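Uncharacterized protein PA2218 (Pseudomonas aeruginosa, PDB 2HDW) is uncharacterized but has an alpha/beta hydrolase fold and is probably a hydrolase. Local coordinates at residues A[64-69]-A[84-89]. Residues are numbered along the deposited sequence; the frame is centred on the assembly and turned at random.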
loop_
_atom_site.group_PDB
_atom_site.type_symbol
_atom_site.label_atom_id
_atom_site.label_comp_id
_atom_site.label_asym_id
_atom_site.label_seq_id
_atom_site.Cartn_x
_atom_site.Cartn_y
_atom_site.Cartn_z
ATOM N N ALA A 64 -18.230 -15.962 0.104
ATOM C CA ALA A 64 -19.135 -16.629 1.032
ATOM C C ALA A 64 -18.369 -17.366 2.124
ATOM O O ALA A 64 -18.950 -17.781 3.120
ATOM C CB ALA A 64 -20.030 -17.606 0.274
ATOM N N LYS A 65 -17.064 -17.529 1.937
ATOM C CA LYS A 65 -16.243 -18.229 2.912
ATOM C C LYS A 65 -15.656 -17.314 3.986
ATOM O O LYS A 65 -14.908 -17.762 4.850
ATOM C CB LYS A 65 -15.106 -18.969 2.202
ATOM C CG LYS A 65 -15.576 -20.075 1.274
ATOM C CD LYS A 65 -14.414 -20.941 0.820
ATOM C CE LYS A 65 -14.899 -22.146 0.021
ATOM N NZ LYS A 65 -13.777 -23.058 -0.341
ATOM N N VAL A 66 -16.002 -16.035 3.946
ATOM C CA VAL A 66 -15.459 -15.105 4.923
ATOM C C VAL A 66 -16.521 -14.238 5.581
ATOM O O VAL A 66 -17.602 -14.039 5.032
ATOM C CB VAL A 66 -14.407 -14.182 4.262
ATOM C CG1 VAL A 66 -13.800 -13.258 5.291
ATOM C CG2 VAL A 66 -13.322 -15.024 3.604
ATOM N N GLU A 67 -16.203 -13.747 6.774
ATOM C CA GLU A 67 -17.084 -12.864 7.523
ATOM C C GLU A 67 -16.450 -11.491 7.390
ATOM O O GLU A 67 -15.270 -11.316 7.697
ATOM C CB GLU A 67 -17.131 -13.259 8.997
ATOM C CG GLU A 67 -17.782 -14.598 9.274
ATOM C CD GLU A 67 -17.749 -14.961 10.752
ATOM O OE1 GLU A 67 -18.302 -16.022 11.112
ATOM O OE2 GLU A 67 -17.170 -14.188 11.550
ATOM N N HIS A 68 -17.229 -10.517 6.939
ATOM C CA HIS A 68 -16.710 -9.175 6.745
ATOM C C HIS A 68 -17.459 -8.067 7.468
ATOM O O HIS A 68 -18.679 -8.125 7.632
ATOM C CB HIS A 68 -16.673 -8.845 5.251
ATOM C CG HIS A 68 -16.526 -7.383 4.968
ATOM N ND1 HIS A 68 -17.579 -6.500 5.061
ATOM C CD2 HIS A 68 -15.433 -6.639 4.673
ATOM C CE1 HIS A 68 -17.142 -5.273 4.836
ATOM N NE2 HIS A 68 -15.843 -5.330 4.599
ATOM N N ARG A 69 -16.704 -7.054 7.888
ATOM C CA ARG A 69 -17.253 -5.878 8.558
ATOM C C ARG A 69 -16.208 -4.760 8.514
ATOM O O ARG A 69 -15.003 -5.025 8.408
ATOM C CB ARG A 69 -17.655 -6.203 10.005
ATOM C CG ARG A 69 -16.514 -6.392 10.999
ATOM C CD ARG A 69 -17.086 -6.457 12.415
ATOM N NE ARG A 69 -16.114 -6.116 13.453
ATOM C CZ ARG A 69 -15.251 -6.971 13.991
ATOM N NH1 ARG A 69 -15.233 -8.239 13.592
ATOM N NH2 ARG A 69 -14.407 -6.559 14.930
ATOM N N ASP A 84 -11.333 -2.579 6.162
ATOM C CA ASP A 84 -12.205 -3.734 5.996
ATOM C C ASP A 84 -11.487 -4.884 6.680
ATOM O O ASP A 84 -10.308 -5.132 6.423
ATOM C CB ASP A 84 -12.403 -4.077 4.514
ATOM C CG ASP A 84 -13.332 -3.111 3.801
ATOM O OD1 ASP A 84 -14.506 -2.996 4.221
ATOM O OD2 ASP A 84 -12.894 -2.473 2.814
ATOM N N LEU A 85 -12.202 -5.575 7.558
ATOM C CA LEU A 85 -11.661 -6.707 8.293
ATOM C C LEU A 85 -12.315 -7.988 7.782
ATOM O O LEU A 85 -13.539 -8.069 7.700
ATOM C CB LEU A 85 -11.956 -6.538 9.780
ATOM C CG LEU A 85 -11.584 -7.673 10.733
ATOM C CD1 LEU A 85 -10.068 -7.798 10.837
ATOM C CD2 LEU A 85 -12.188 -7.384 12.093
ATOM N N TYR A 86 -11.495 -8.979 7.442
ATOM C CA TYR A 86 -11.988 -10.261 6.939
ATOM C C TYR A 86 -11.502 -11.393 7.834
ATOM O O TYR A 86 -10.318 -11.460 8.168
ATOM C CB TYR A 86 -11.475 -10.510 5.517
ATOM C CG TYR A 86 -11.857 -9.456 4.502
ATOM C CD1 TYR A 86 -12.970 -9.619 3.671
ATOM C CD2 TYR A 86 -11.101 -8.296 4.369
ATOM C CE1 TYR A 86 -13.313 -8.644 2.725
ATOM C CE2 TYR A 86 -11.432 -7.319 3.439
ATOM C CZ TYR A 86 -12.536 -7.495 2.619
ATOM O OH TYR A 86 -12.845 -6.510 1.705
ATOM N N LEU A 87 -12.412 -12.286 8.214
ATOM C CA LEU A 87 -12.060 -13.424 9.059
ATOM C C LEU A 87 -12.609 -14.725 8.491
ATOM O O LEU A 87 -13.663 -14.741 7.856
ATOM C CB LEU A 87 -12.616 -13.254 10.481
ATOM C CG LEU A 87 -12.233 -12.023 11.307
ATOM C CD1 LEU A 87 -12.966 -10.800 10.774
ATOM C CD2 LEU A 87 -12.607 -12.260 12.763
ATOM N N PRO A 88 -11.890 -15.836 8.706
ATOM C CA PRO A 88 -12.338 -17.142 8.212
ATOM C C PRO A 88 -13.577 -17.542 9.020
ATOM O O PRO A 88 -13.713 -17.139 10.173
ATOM C CB PRO A 88 -11.146 -18.060 8.516
ATOM C CG PRO A 88 -9.967 -17.122 8.552
ATOM C CD PRO A 88 -10.529 -15.915 9.262
ATOM N N LYS A 89 -14.480 -18.311 8.413
ATOM C CA LYS A 89 -15.688 -18.772 9.102
ATOM C C LYS A 89 -15.427 -20.118 9.785
ATOM O O LYS A 89 -14.449 -20.799 9.466
ATOM C CB LYS A 89 -16.847 -18.947 8.116
ATOM C CG LYS A 89 -17.444 -17.660 7.560
ATOM C CD LYS A 89 -18.638 -17.981 6.666
ATOM C CE LYS A 89 -19.328 -16.727 6.163
ATOM N NZ LYS A 89 -19.891 -15.929 7.282
#
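His68 NE2 donates to Asp84 OD1 at 2.7 Å, an almost straight bond (N-H...O 167°). The carboxylate oxygen lies in the imidazole plane, whereas the nitrogen reaches it from above the carboxylate plane. CG of His68 is anti to the backbone N (chi1 164°), and the ring runs alongside that of Tyr86, pointing the same way; His68 CD2 sits over the rim of one phenol face, 3.5 Å from Tyr86 CE1. Val66 CG1 approaches the edge of that phenol and packs 3.6 Å from Tyr86 CB. On the other sheet face, Leu85 CD2 lies over the Arg69 guanidinium, 3.5 Å from Arg69 NH1. Strands 66-74 and 80-88 form an antiparallel hairpin at one edge of the alpha/beta hydrolase sheet, 66-74 being outermost. Glu67 and Leu87 exchange both backbone bonds (Glu67 N to Leu87 O 2.9 Å); of the Arg69-Leu85 pair, Leu85 N to Arg69 O is firm and the return bond weak. Past the strand end Lys89 bends at chi4 (-63°), bringing NZ to 3.2 Å from Glu67 CG, while Glu67 OE1 stays beyond salt-bridge distance. Farther out, Lys58 forms a salt bridge with Asp84 OD1, Trp56 meets the His68 ring edge-to-face, and helix 112-122 packs against Tyr86 through Ala117, Gln118 and Ala121.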